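PDB 3G5Q: methylenetetrahydrofolate--tRNA-(uracil-5-)-methyltransferase TrmFO from Thermus thermophilus, which probably catalyses the folate-dependent methylation of uridine 54 in tRNA to 5-methyluridine, using FAD as cofactor and NADH or NADPH as reductant. Local coordinates for residues L21-P26 with P433-P438; Y156-S161 with G389-Y394; I169-C174 with D185-P190; R198-L203 with R232-L237. All coordinates share one frame; numbering follows the deposited sequence.

Contact 1 of 4, residues L21-P26 with P433-P438; sequences LRLGVP and PPLPRP
P434 turns its carbonyl O to L23, whose CD2 lies 3.8 Å from that oxygen, at the start of a run of proline-rich chain laid across the end of helix 11-22. L435 follows and is shared by two partners. Its CB lies 3.6 Å from NH2 of R22, its CD2 stands 4.1 Å above the centre of one guanidinium face, and the same methyl meets L23 CD2. Helix 343-361 adds L355 and F351 to this apolar patch, the first against L23, the second against L435. P436 then grips the arginine by its carbonyl: R22 NH2 donates to P436 O at 3.3 Å, nearly straight (173°) and in the guanidinium plane, while water 1 accepts a hydrogen bond from R22 NE and donates one to P436 O. A bend at chi3 (73°) turns the guanidinium of R22 to this oxygen, and NH1 is held by A74 O. The P436 ring also lies against the helix end, its CG 3.1 Å from R22 O. Positive-phi G24 closes a Schellman motif, G24 N bonding L21 O at 2.8 Å; the C-terminal tail packs on the helix that begins within the GxGxxG motif predicted to bind FAD, as in Rossmann-type folds.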
loop_
_atom_site.group_PDB
_atom_site.type_symbol
_atom_site.label_atom_id
_atom_site.label_comp_id
_atom_site.label_asym_id
_atom_site.label_seq_id
_atom_site.Cartn_x
_atom_site.Cartn_y
_atom_site.Cartn_z
ATOM N N LEU A 21 2.206 -16.035 -18.037
ATOM C CA LEU A 21 1.919 -16.440 -19.409
ATOM C C LEU A 21 2.872 -15.795 -20.410
ATOM O O LEU A 21 3.351 -16.459 -21.327
ATOM C CB LEU A 21 0.474 -16.121 -19.782
ATOM C CG LEU A 21 -0.606 -16.808 -18.942
ATOM C CD1 LEU A 21 -1.976 -16.180 -19.227
ATOM C CD2 LEU A 21 -0.620 -18.329 -19.161
ATOM N N ARG A 22 3.144 -14.507 -20.228
ATOM C CA ARG A 22 4.047 -13.774 -21.108
ATOM C C ARG A 22 5.418 -14.429 -21.130
ATOM O O ARG A 22 6.161 -14.275 -22.094
ATOM C CB ARG A 22 4.206 -12.318 -20.660
ATOM C CG ARG A 22 2.993 -11.435 -20.911
ATOM C CD ARG A 22 3.163 -10.089 -20.210
ATOM N NE ARG A 22 4.141 -9.241 -20.878
ATOM C CZ ARG A 22 4.613 -8.108 -20.368
ATOM N NH1 ARG A 22 4.207 -7.695 -19.176
ATOM N NH2 ARG A 22 5.492 -7.387 -21.043
ATOM N N LEU A 23 5.758 -15.140 -20.060
ATOM C CA LEU A 23 7.054 -15.802 -19.984
ATOM C C LEU A 23 6.949 -17.296 -20.295
ATOM O O LEU A 23 7.867 -18.069 -20.019
ATOM C CB LEU A 23 7.702 -15.554 -18.620
ATOM C CG LEU A 23 8.022 -14.077 -18.344
ATOM C CD1 LEU A 23 8.330 -13.838 -16.878
ATOM C CD2 LEU A 23 9.166 -13.586 -19.227
ATOM N N GLY A 24 5.823 -17.693 -20.877
ATOM C CA GLY A 24 5.624 -19.063 -21.310
ATOM C C GLY A 24 5.435 -20.046 -20.172
ATOM O O GLY A 24 5.572 -21.252 -20.368
ATOM N N VAL A 25 5.111 -19.547 -18.982
ATOM C CA VAL A 25 4.838 -20.437 -17.859
ATOM C C VAL A 25 3.337 -20.671 -17.714
ATOM O O VAL A 25 2.552 -19.716 -17.652
ATOM C CB VAL A 25 5.429 -19.904 -16.544
ATOM C CG1 VAL A 25 5.079 -20.838 -15.389
ATOM C CG2 VAL A 25 6.936 -19.761 -16.676
ATOM N N PRO A 26 2.934 -21.949 -17.667
ATOM C CA PRO A 26 1.521 -22.332 -17.577
ATOM C C PRO A 26 0.962 -21.959 -16.213
ATOM O O PRO A 26 1.697 -22.010 -15.227
ATOM C CB PRO A 26 1.545 -23.862 -17.723
ATOM C CG PRO A 26 2.960 -24.237 -18.060
ATOM C CD PRO A 26 3.836 -23.112 -17.624
ATOM N N PRO A 433 15.502 -13.885 -18.349
ATOM C CA PRO A 433 14.971 -13.539 -19.675
ATOM C C PRO A 433 14.113 -12.281 -19.665
ATOM O O PRO A 433 13.504 -11.950 -18.641
ATOM C CB PRO A 433 14.068 -14.732 -20.024
ATOM C CG PRO A 433 14.229 -15.725 -18.904
ATOM C CD PRO A 433 14.724 -14.964 -17.729
ATOM N N PRO A 434 14.040 -11.596 -20.812
ATOM C CA PRO A 434 13.228 -10.387 -20.899
ATOM C C PRO A 434 11.757 -10.704 -21.155
ATOM O O PRO A 434 11.412 -11.747 -21.718
ATOM C CB PRO A 434 13.835 -9.676 -22.102
ATOM C CG PRO A 434 14.136 -10.806 -23.031
ATOM C CD PRO A 434 14.597 -11.961 -22.126
ATOM N N LEU A 435 10.899 -9.796 -20.710
ATOM C CA LEU A 435 9.483 -9.832 -21.025
ATOM C C LEU A 435 9.317 -9.495 -22.497
ATOM O O LEU A 435 9.922 -8.541 -22.983
ATOM C CB LEU A 435 8.751 -8.777 -20.196
ATOM C CG LEU A 435 8.767 -8.965 -18.678
ATOM C CD1 LEU A 435 8.652 -7.618 -17.975
ATOM C CD2 LEU A 435 7.660 -9.927 -18.230
ATOM N N PRO A 436 8.489 -10.266 -23.213
ATOM C CA PRO A 436 8.238 -9.994 -24.633
ATOM C C PRO A 436 7.492 -8.678 -24.820
ATOM O O PRO A 436 6.759 -8.245 -23.924
ATOM C CB PRO A 436 7.321 -11.147 -25.061
ATOM C CG PRO A 436 7.425 -12.177 -23.970
ATOM C CD PRO A 436 7.722 -11.421 -22.720
ATOM N N ARG A 437 7.665 -8.056 -25.982
ATOM C CA ARG A 437 6.894 -6.865 -26.308
ATOM C C ARG A 437 5.414 -7.223 -26.378
ATOM O O ARG A 437 5.060 -8.320 -26.810
ATOM C CB ARG A 437 7.358 -6.278 -27.641
ATOM C CG ARG A 437 8.856 -6.074 -27.711
ATOM C CD ARG A 437 9.243 -5.173 -28.865
ATOM N NE ARG A 437 10.560 -4.579 -28.656
ATOM C CZ ARG A 437 10.765 -3.407 -28.064
ATOM N NH1 ARG A 437 9.735 -2.693 -27.627
ATOM N NH2 ARG A 437 12.000 -2.945 -27.912
ATOM N N PRO A 438 4.545 -6.302 -25.937
ATOM C CA PRO A 438 3.094 -6.505 -26.020
ATOM C C PRO A 438 2.619 -6.613 -27.469
ATOM O O PRO A 438 1.879 -7.546 -27.789
ATOM C CB PRO A 438 2.527 -5.236 -25.374
ATOM C CG PRO A 438 3.639 -4.710 -24.516
ATOM C CD PRO A 438 4.889 -5.038 -25.263
HETATM O O HOH W 1 3.944 -9.446 -23.769
#

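Contact 2 of 4, residues Y156-S161 with G389-Y394; sequences YYDAAS and GFQPMY
Q391 reaches across to strand 154-165, its CB 3.8 Å from the methyl CB of A160. CG continues along the same alanine, over its CA and CB. A bend at chi2 (-68°) then brings the amide carbon CD beside the backbone N and O of A159. At the tip, OE1 accepts the amide proton of A159 at 2.7 Å with an N-H...O angle of 166°, the donor standing above the carbonyl plane. OE1 also lies 3.2 Å from CB of D158. Strand 301-313, at the edge of the antiparallel sheet, bonds D158 and A160; the A159 amide between them is met instead by a side chain from the loop between helices 374-384 and 409-429. In the other branch, Q391 NE2 donates to G389 O at 3.2 Å within its own loop. It also donates to water 2, which in turn donates to Y157 O; together these bonds fix the rotation of the amide. An alanine in place of Q391 would probably leave the A159 amide without this acceptor and set water 2 free of one of its holders. Next along the loop, P392 CD packs 3.8 Å from D158 CB, while D158 OD2 bonds H308 ND1.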
loop_
_atom_site.group_PDB
_atom_site.type_symbol
_atom_site.label_atom_id
_atom_site.label_comp_id
_atom_site.label_asym_id
_atom_site.label_seq_id
_atom_site.Cartn_x
_atom_site.Cartn_y
_atom_site.Cartn_z
ATOM N N TYR A 156 -7.948 -8.408 9.719
ATOM C CA TYR A 156 -9.204 -8.357 8.981
ATOM C C TYR A 156 -9.713 -6.930 8.809
ATOM O O TYR A 156 -10.689 -6.690 8.104
ATOM C CB TYR A 156 -10.262 -9.180 9.710
ATOM C CG TYR A 156 -10.050 -10.677 9.638
ATOM C CD1 TYR A 156 -10.373 -11.388 8.490
ATOM C CD2 TYR A 156 -9.553 -11.385 10.727
ATOM C CE1 TYR A 156 -10.194 -12.763 8.423
ATOM C CE2 TYR A 156 -9.373 -12.769 10.668
ATOM C CZ TYR A 156 -9.692 -13.442 9.514
ATOM O OH TYR A 156 -9.520 -14.808 9.449
ATOM N N TYR A 157 -9.049 -5.987 9.464
ATOM C CA TYR A 157 -9.402 -4.581 9.360
ATOM C C TYR A 157 -8.127 -3.779 9.409
ATOM O O TYR A 157 -7.168 -4.189 10.047
ATOM C CB TYR A 157 -10.273 -4.159 10.551
ATOM C CG TYR A 157 -11.623 -4.836 10.585
ATOM C CD1 TYR A 157 -11.794 -6.063 11.218
ATOM C CD2 TYR A 157 -12.724 -4.253 9.974
ATOM C CE1 TYR A 157 -13.038 -6.692 11.240
ATOM C CE2 TYR A 157 -13.964 -4.868 9.993
ATOM C CZ TYR A 157 -14.118 -6.085 10.625
ATOM O OH TYR A 157 -15.357 -6.688 10.634
ATOM N N ASP A 158 -8.100 -2.626 8.755
ATOM C CA ASP A 158 -6.988 -1.735 9.003
ATOM C C ASP A 158 -7.423 -0.602 9.937
ATOM O O ASP A 158 -8.617 -0.400 10.200
ATOM C CB ASP A 158 -6.338 -1.245 7.705
ATOM C CG ASP A 158 -7.303 -0.523 6.803
ATOM O OD1 ASP A 158 -7.030 -0.461 5.592
ATOM O OD2 ASP A 158 -8.333 -0.017 7.302
ATOM N N ALA A 159 -6.444 0.103 10.475
ATOM C CA ALA A 159 -6.710 1.202 11.382
ATOM C C ALA A 159 -5.505 2.093 11.234
ATOM O O ALA A 159 -4.655 2.166 12.113
ATOM C CB ALA A 159 -6.849 0.693 12.818
ATOM N N ALA A 160 -5.420 2.746 10.086
ATOM C CA ALA A 160 -4.219 3.470 9.719
ATOM C C ALA A 160 -4.299 4.948 10.105
ATOM O O ALA A 160 -5.316 5.604 9.879
ATOM C CB ALA A 160 -3.965 3.310 8.241
ATOM N N SER A 161 -3.224 5.445 10.714
ATOM C CA SER A 161 -3.077 6.860 11.034
ATOM C C SER A 161 -2.378 7.551 9.869
ATOM O O SER A 161 -1.697 6.894 9.078
ATOM C CB SER A 161 -2.257 7.035 12.314
ATOM O OG SER A 161 -0.936 6.549 12.124
ATOM N N GLY A 389 2.126 -3.259 14.364
ATOM C CA GLY A 389 0.941 -2.577 13.868
ATOM C C GLY A 389 1.002 -2.139 12.409
ATOM O O GLY A 389 0.382 -1.139 12.044
ATOM N N PHE A 390 1.748 -2.868 11.575
ATOM C CA PHE A 390 1.855 -2.538 10.147
ATOM C C PHE A 390 0.491 -2.273 9.510
ATOM O O PHE A 390 -0.456 -3.037 9.713
ATOM C CB PHE A 390 2.592 -3.662 9.385
ATOM C CG PHE A 390 2.557 -3.523 7.871
ATOM C CD1 PHE A 390 3.410 -2.647 7.217
ATOM C CD2 PHE A 390 1.688 -4.297 7.105
ATOM C CE1 PHE A 390 3.398 -2.539 5.821
ATOM C CE2 PHE A 390 1.666 -4.200 5.726
ATOM C CZ PHE A 390 2.525 -3.315 5.078
ATOM N N GLN A 391 0.396 -1.183 8.747
ATOM C CA GLN A 391 -0.816 -0.860 7.985
ATOM C C GLN A 391 -0.509 -0.853 6.489
ATOM O O GLN A 391 0.645 -0.658 6.100
ATOM C CB GLN A 391 -1.353 0.513 8.406
ATOM C CG GLN A 391 -1.675 0.590 9.875
ATOM C CD GLN A 391 -2.866 -0.281 10.234
ATOM O OE1 GLN A 391 -3.890 -0.240 9.561
ATOM N NE2 GLN A 391 -2.734 -1.073 11.298
ATOM N N PRO A 392 -1.541 -1.062 5.647
ATOM C CA PRO A 392 -1.421 -1.065 4.179
ATOM C C PRO A 392 -0.850 0.237 3.602
ATOM O O PRO A 392 -1.101 1.320 4.139
ATOM C CB PRO A 392 -2.869 -1.224 3.710
ATOM C CG PRO A 392 -3.557 -1.921 4.860
ATOM C CD PRO A 392 -2.914 -1.360 6.091
ATOM N N MET A 393 -0.133 0.127 2.487
ATOM C CA MET A 393 0.504 1.282 1.855
ATOM C C MET A 393 0.066 1.453 0.404
ATOM O O MET A 393 -0.085 0.464 -0.325
ATOM C CB MET A 393 2.024 1.124 1.908
ATOM C CG MET A 393 2.798 2.313 1.328
ATOM S SD MET A 393 2.246 3.892 2.001
ATOM C CE MET A 393 2.607 3.671 3.745
ATOM N N TYR A 394 -0.154 2.701 -0.014
ATOM C CA TYR A 394 -0.349 2.987 -1.435
ATOM C C TYR A 394 0.797 3.832 -1.991
ATOM O O TYR A 394 1.630 4.330 -1.233
ATOM C CB TYR A 394 -1.724 3.602 -1.741
ATOM C CG TYR A 394 -2.054 4.908 -1.036
ATOM C CD1 TYR A 394 -2.968 4.937 0.018
ATOM C CD2 TYR A 394 -1.491 6.117 -1.451
ATOM C CE1 TYR A 394 -3.309 6.136 0.653
ATOM C CE2 TYR A 394 -1.812 7.317 -0.810
ATOM C CZ TYR A 394 -2.725 7.315 0.243
ATOM O OH TYR A 394 -3.068 8.488 0.888
HETATM O O HOH W 2 -4.957 -3.481 11.363
#

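Contact 3 of 4, residues I169-C174 with D185-P190; sequences IDLTKC and DYLNCP
I169 meets L187 tip to tip, CD1 against CD1 at 4.0 Å, where the loop after strand 154-165 passes over the first residues of strand 187-191. D170 shapes that loop: its OD1 takes the backbone N of T172, making an Asx turn, and the T172 hydroxyl as well, both donors coming from the same face of the carboxylate. L171 opens the short 3-10 turn and sends CD2 to the same CD1 of L187, 3.7 Å away, the two side chains crossing at about a right angle. K173 contributes its backbone rather than its amine; its carbonyl O lies 3.0 Å from CD of P190, a ring that offers no N-H. C174 lies close against the strand. Its CB packs on CD2 of L187, the second branch of that leucine, and its CA comes 3.1 Å from N188 O in a CA-H...O contact with an angle of 128° at the hydrogen. With SG anti to the carbonyl carbon (chi1 -42°), its sulfur meets that of C189 at 3.9 Å. Ordinary pairing starts one residue later, where F175 on strand 175-176 bonds the backbone of N188; N188 OD1 is taken by Q261 of strand 258-264. At that distance the sulfurs form no disulfide. With no conventional hydrogen bond between the segments, the join rests on apolar packing and one CA-H...O contact.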
loop_
_atom_site.group_PDB
_atom_site.type_symbol
_atom_site.label_atom_id
_atom_site.label_comp_id
_atom_site.label_asym_id
_atom_site.label_seq_id
_atom_site.Cartn_x
_atom_site.Cartn_y
_atom_site.Cartn_z
ATOM N N ILE A 169 8.609 18.146 8.154
ATOM C CA ILE A 169 8.400 18.425 9.574
ATOM C C ILE A 169 9.308 19.564 10.041
ATOM O O ILE A 169 10.511 19.537 9.791
ATOM C CB ILE A 169 8.702 17.180 10.449
ATOM C CG1 ILE A 169 7.739 16.036 10.141
ATOM C CG2 ILE A 169 8.618 17.519 11.935
ATOM C CD1 ILE A 169 8.045 14.770 10.949
ATOM N N ASP A 170 8.743 20.558 10.718
ATOM C CA ASP A 170 9.571 21.563 11.387
ATOM C C ASP A 170 10.076 21.011 12.716
ATOM O O ASP A 170 9.376 21.057 13.728
ATOM C CB ASP A 170 8.790 22.858 11.604
ATOM C CG ASP A 170 9.581 23.892 12.386
ATOM O OD1 ASP A 170 10.789 23.664 12.643
ATOM O OD2 ASP A 170 8.994 24.935 12.741
ATOM N N LEU A 171 11.302 20.498 12.707
ATOM C CA LEU A 171 11.863 19.790 13.857
ATOM C C LEU A 171 12.207 20.676 15.058
ATOM O O LEU A 171 12.448 20.176 16.150
ATOM C CB LEU A 171 13.096 18.997 13.428
ATOM C CG LEU A 171 12.835 17.880 12.411
ATOM C CD1 LEU A 171 14.141 17.385 11.791
ATOM C CD2 LEU A 171 12.076 16.736 13.068
ATOM N N THR A 172 12.244 21.989 14.866
ATOM C CA THR A 172 12.536 22.873 15.990
ATOM C C THR A 172 11.405 22.846 17.007
ATOM O O THR A 172 11.588 23.242 18.156
ATOM C CB THR A 172 12.755 24.321 15.542
ATOM O OG1 THR A 172 11.527 24.857 15.039
ATOM C CG2 THR A 172 13.829 24.389 14.466
ATOM N N LYS A 173 10.234 22.373 16.590
ATOM C CA LYS A 173 9.093 22.335 17.501
ATOM C C LYS A 173 8.861 20.962 18.114
ATOM O O LYS A 173 7.905 20.773 18.863
ATOM C CB LYS A 173 7.822 22.847 16.814
ATOM C CG LYS A 173 8.000 24.223 16.189
ATOM C CD LYS A 173 6.681 24.961 16.057
ATOM C CE LYS A 173 6.904 26.331 15.448
ATOM N NZ LYS A 173 8.015 27.030 16.162
ATOM N N CYS A 174 9.741 20.012 17.813
ATOM C CA CYS A 174 9.615 18.659 18.348
ATOM C C CYS A 174 10.798 18.262 19.218
ATOM O O CYS A 174 11.774 18.993 19.329
ATOM C CB CYS A 174 9.508 17.642 17.215
ATOM S SG CYS A 174 8.453 18.147 15.883
ATOM N N ASP A 185 12.739 6.813 20.624
ATOM C CA ASP A 185 12.885 7.323 19.267
ATOM C C ASP A 185 11.602 7.890 18.644
ATOM O O ASP A 185 11.562 8.130 17.438
ATOM C CB ASP A 185 13.500 6.256 18.354
ATOM C CG ASP A 185 12.786 4.919 18.450
ATOM O OD1 ASP A 185 11.866 4.793 19.286
ATOM O OD2 ASP A 185 13.145 3.994 17.688
ATOM N N TYR A 186 10.567 8.108 19.449
ATOM C CA TYR A 186 9.383 8.821 18.966
ATOM C C TYR A 186 9.702 10.309 18.810
ATOM O O TYR A 186 10.530 10.851 19.536
ATOM C CB TYR A 186 8.197 8.658 19.925
ATOM C CG TYR A 186 7.509 7.304 19.890
ATOM C CD1 TYR A 186 6.673 6.953 18.840
ATOM C CD2 TYR A 186 7.676 6.390 20.923
ATOM C CE1 TYR A 186 6.039 5.722 18.806
ATOM C CE2 TYR A 186 7.043 5.159 20.898
ATOM C CZ TYR A 186 6.226 4.834 19.835
ATOM O OH TYR A 186 5.588 3.614 19.799
ATOM N N LEU A 187 9.050 10.966 17.861
ATOM C CA LEU A 187 9.105 12.413 17.780
ATOM C C LEU A 187 7.893 12.959 18.528
ATOM O O LEU A 187 6.784 12.463 18.354
ATOM C CB LEU A 187 9.067 12.870 16.324
ATOM C CG LEU A 187 10.377 13.311 15.667
ATOM C CD1 LEU A 187 10.081 13.913 14.302
ATOM C CD2 LEU A 187 11.132 14.318 16.539
ATOM N N ASN A 188 8.091 13.967 19.369
ATOM C CA ASN A 188 6.968 14.533 20.115
ATOM C C ASN A 188 6.674 15.986 19.767
ATOM O O ASN A 188 7.576 16.826 19.724
ATOM C CB ASN A 188 7.171 14.377 21.628
ATOM C CG ASN A 188 7.399 12.937 22.036
ATOM O OD1 ASN A 188 6.457 12.222 22.383
ATOM N ND2 ASN A 188 8.656 12.500 21.993
ATOM N N CYS A 189 5.399 16.265 19.513
ATOM C CA CYS A 189 4.925 17.609 19.203
ATOM C C CYS A 189 4.113 18.105 20.385
ATOM O O CYS A 189 2.956 17.724 20.534
ATOM C CB CYS A 189 4.034 17.588 17.960
ATOM S SG CYS A 189 4.801 16.849 16.508
ATOM N N PRO A 190 4.724 18.954 21.226
ATOM C CA PRO A 190 4.151 19.479 22.471
ATOM C C PRO A 190 3.065 20.494 22.182
ATOM O O PRO A 190 3.219 21.285 21.257
ATOM C CB PRO A 190 5.330 20.217 23.125
ATOM C CG PRO A 190 6.527 19.958 22.266
ATOM C CD PRO A 190 6.029 19.558 20.923
#

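Contact 4 of 4, residues R198-L203 with R232-L237; sequences RFHQAL and RGYQTL
This is helix-to-helix packing in the helical region that links strands 187-191 and 258-264 of the antiparallel sheet: helix 193-206 lies against the start of helix 234-239, with H200 as the central wedge. The H200 ring is roofed by the backbone of the neighbouring helix. Y234 CA sits over one face, 3.9 Å from the ring centroid and 17° off its normal, a CH-pi contact displaced toward the rim. The Y234 ring turns its edge to the face of the histidine in a T-shaped pair, centroids 5.9 Å apart and planes at 72°. Chi1 of 170° swings the imidazole away from the backbone N of its own helix and out to the G233-Y234 peptide. There H200 NE2 lies 3.4 Å from G233 O and hydrogen-bonds A230 O at the end of helix 226-231, tying one side chain to two successive helices. Cutting H200 back to an alanine is likely to open a gap beneath Y234 and deprive A230 O of its donor. G233 itself, with positive phi, makes the corner between those helices, and its carbonyl O accepts the backbone N of T236 as the next helix begins. The tyrosine ring also meets R197 in a cation-pi contact and Y196 edge-to-face. One turn on from H200, the packing becomes purely apolar: L203, which also touches A230 and L289, crosses L237 obliquely, and the closest approach of the two leucines is CD2 of L203 to CD1 of L237, 3.7 Å.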
loop_
_atom_site.group_PDB
_atom_site.type_symbol
_atom_site.label_atom_id
_atom_site.label_comp_id
_atom_site.label_asym_id
_atom_site.label_seq_id
_atom_site.Cartn_x
_atom_site.Cartn_y
_atom_site.Cartn_z
ATOM N N ARG A 198 -7.966 24.306 21.174
ATOM C CA ARG A 198 -8.406 24.619 19.831
ATOM C C ARG A 198 -8.321 23.396 18.921
ATOM O O ARG A 198 -9.149 23.219 18.029
ATOM C CB ARG A 198 -7.637 25.811 19.271
ATOM C CG ARG A 198 -8.164 27.140 19.829
ATOM C CD ARG A 198 -7.434 28.313 19.217
ATOM N NE ARG A 198 -5.995 28.077 19.212
ATOM C CZ ARG A 198 -5.150 28.579 20.106
ATOM N NH1 ARG A 198 -5.599 29.367 21.077
ATOM N NH2 ARG A 198 -3.858 28.303 20.021
ATOM N N PHE A 199 -7.328 22.545 19.162
ATOM C CA PHE A 199 -7.197 21.310 18.397
ATOM C C PHE A 199 -8.393 20.408 18.661
ATOM O O PHE A 199 -9.001 19.875 17.733
ATOM C CB PHE A 199 -5.896 20.592 18.748
ATOM C CG PHE A 199 -5.634 19.366 17.914
ATOM C CD1 PHE A 199 -5.201 19.487 16.598
ATOM C CD2 PHE A 199 -5.821 18.102 18.441
ATOM C CE1 PHE A 199 -4.957 18.370 15.828
ATOM C CE2 PHE A 199 -5.577 16.971 17.679
ATOM C CZ PHE A 199 -5.143 17.104 16.369
ATOM N N HIS A 200 -8.741 20.247 19.930
ATOM C CA HIS A 200 -9.853 19.375 20.272
ATOM C C HIS A 200 -11.132 19.829 19.590
ATOM O O HIS A 200 -11.865 19.016 19.039
ATOM C CB HIS A 200 -10.080 19.299 21.779
ATOM C CG HIS A 200 -11.358 18.617 22.145
ATOM N ND1 HIS A 200 -12.506 19.309 22.470
ATOM C CD2 HIS A 200 -11.682 17.304 22.198
ATOM C CE1 HIS A 200 -13.478 18.451 22.722
ATOM N NE2 HIS A 200 -13.005 17.227 22.562
ATOM N N GLN A 201 -11.400 21.129 19.607
ATOM C CA GLN A 201 -12.613 21.609 18.962
ATOM C C GLN A 201 -12.605 21.550 17.430
ATOM O O GLN A 201 -13.654 21.345 16.827
ATOM C CB GLN A 201 -13.041 22.988 19.470
ATOM C CG GLN A 201 -12.038 24.101 19.368
ATOM C CD GLN A 201 -12.522 25.314 20.147
ATOM O OE1 GLN A 201 -13.478 25.207 20.918
ATOM N NE2 GLN A 201 -11.880 26.465 19.947
ATOM N N ALA A 202 -11.447 21.730 16.800
ATOM C CA ALA A 202 -11.386 21.575 15.344
ATOM C C ALA A 202 -11.680 20.119 14.989
ATOM O O ALA A 202 -12.328 19.815 13.986
ATOM C CB ALA A 202 -10.027 22.007 14.800
ATOM N N LEU A 203 -11.228 19.217 15.842
ATOM C CA LEU A 203 -11.501 17.807 15.657
ATOM C C LEU A 203 -13.005 17.534 15.745
ATOM O O LEU A 203 -13.539 16.756 14.960
ATOM C CB LEU A 203 -10.725 16.975 16.679
ATOM C CG LEU A 203 -10.588 15.469 16.452
ATOM C CD1 LEU A 203 -10.220 15.149 15.008
ATOM C CD2 LEU A 203 -9.535 14.918 17.395
ATOM N N ARG A 232 -16.203 12.240 22.663
ATOM C CA ARG A 232 -16.547 11.805 24.013
ATOM C C ARG A 232 -16.136 12.835 25.055
ATOM O O ARG A 232 -16.508 12.729 26.221
ATOM C CB ARG A 232 -15.939 10.430 24.313
ATOM C CG ARG A 232 -16.471 9.354 23.373
ATOM C CD ARG A 232 -16.031 7.959 23.753
ATOM N NE ARG A 232 -16.417 6.990 22.730
ATOM C CZ ARG A 232 -15.922 5.757 22.643
ATOM N NH1 ARG A 232 -15.019 5.337 23.520
ATOM N NH2 ARG A 232 -16.326 4.938 21.678
ATOM N N GLY A 233 -15.373 13.840 24.637
ATOM C CA GLY A 233 -15.021 14.909 25.548
ATOM C C GLY A 233 -13.592 15.413 25.495
ATOM O O GLY A 233 -12.696 14.795 24.927
ATOM N N TYR A 234 -13.399 16.568 26.115
ATOM C CA TYR A 234 -12.120 17.255 26.161
ATOM C C TYR A 234 -11.030 16.382 26.787
ATOM O O TYR A 234 -9.929 16.270 26.260
ATOM C CB TYR A 234 -12.324 18.538 26.965
ATOM C CG TYR A 234 -11.115 19.407 27.183
ATOM C CD1 TYR A 234 -10.335 19.266 28.318
ATOM C CD2 TYR A 234 -10.786 20.409 26.283
ATOM C CE1 TYR A 234 -9.240 20.083 28.540
ATOM C CE2 TYR A 234 -9.690 21.228 26.494
ATOM C CZ TYR A 234 -8.924 21.065 27.622
ATOM O OH TYR A 234 -7.843 21.885 27.838
ATOM N N GLN A 235 -11.359 15.756 27.908
ATOM C CA GLN A 235 -10.413 14.949 28.661
ATOM C C GLN A 235 -10.011 13.670 27.949
ATOM O O GLN A 235 -8.907 13.171 28.167
ATOM C CB GLN A 235 -11.001 14.586 30.028
ATOM C CG GLN A 235 -10.887 15.688 31.049
ATOM C CD GLN A 235 -9.441 16.022 31.374
ATOM O OE1 GLN A 235 -9.103 17.179 31.624
ATOM N NE2 GLN A 235 -8.578 15.007 31.367
ATOM N N THR A 236 -10.910 13.143 27.117
ATOM C CA THR A 236 -10.738 11.825 26.512
ATOM C C THR A 236 -9.429 11.659 25.745
ATOM O O THR A 236 -8.713 10.679 25.954
ATOM C CB THR A 236 -11.917 11.448 25.592
ATOM O OG1 THR A 236 -13.155 11.665 26.281
ATOM C CG2 THR A 236 -11.832 9.986 25.190
ATOM N N LEU A 237 -9.118 12.607 24.860
ATOM C CA LEU A 237 -7.874 12.548 24.094
ATOM C C LEU A 237 -6.674 12.633 25.016
ATOM O O LEU A 237 -5.654 11.978 24.790
ATOM C CB LEU A 237 -7.801 13.688 23.074
ATOM C CG LEU A 237 -8.358 13.422 21.676
ATOM C CD1 LEU A 237 -8.379 14.709 20.864
ATOM C CD2 LEU A 237 -7.533 12.345 20.973
#

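In the fold
The four contacts are spread across the chain. Contact 1 lies on the surface, on the helix that leads away from the predicted FAD-binding glycine turn; contacts 3 and 4 lie beyond the chain's centre on the opposite side, their centres about 49 and 56 Å from that of contact 1. Contact 2 lies near the middle, its centre about 9 Å from the chain's centre, with the D158 side chain about 9 Å from FAD. Contacts 2 and 3 both reach the six-stranded antiparallel sheet, centres about 23 Å apart. Strand 187-191 of contact 3 leads directly into helix 193-206 of contact 4, and their nearest atoms are about 9 Å apart without touching.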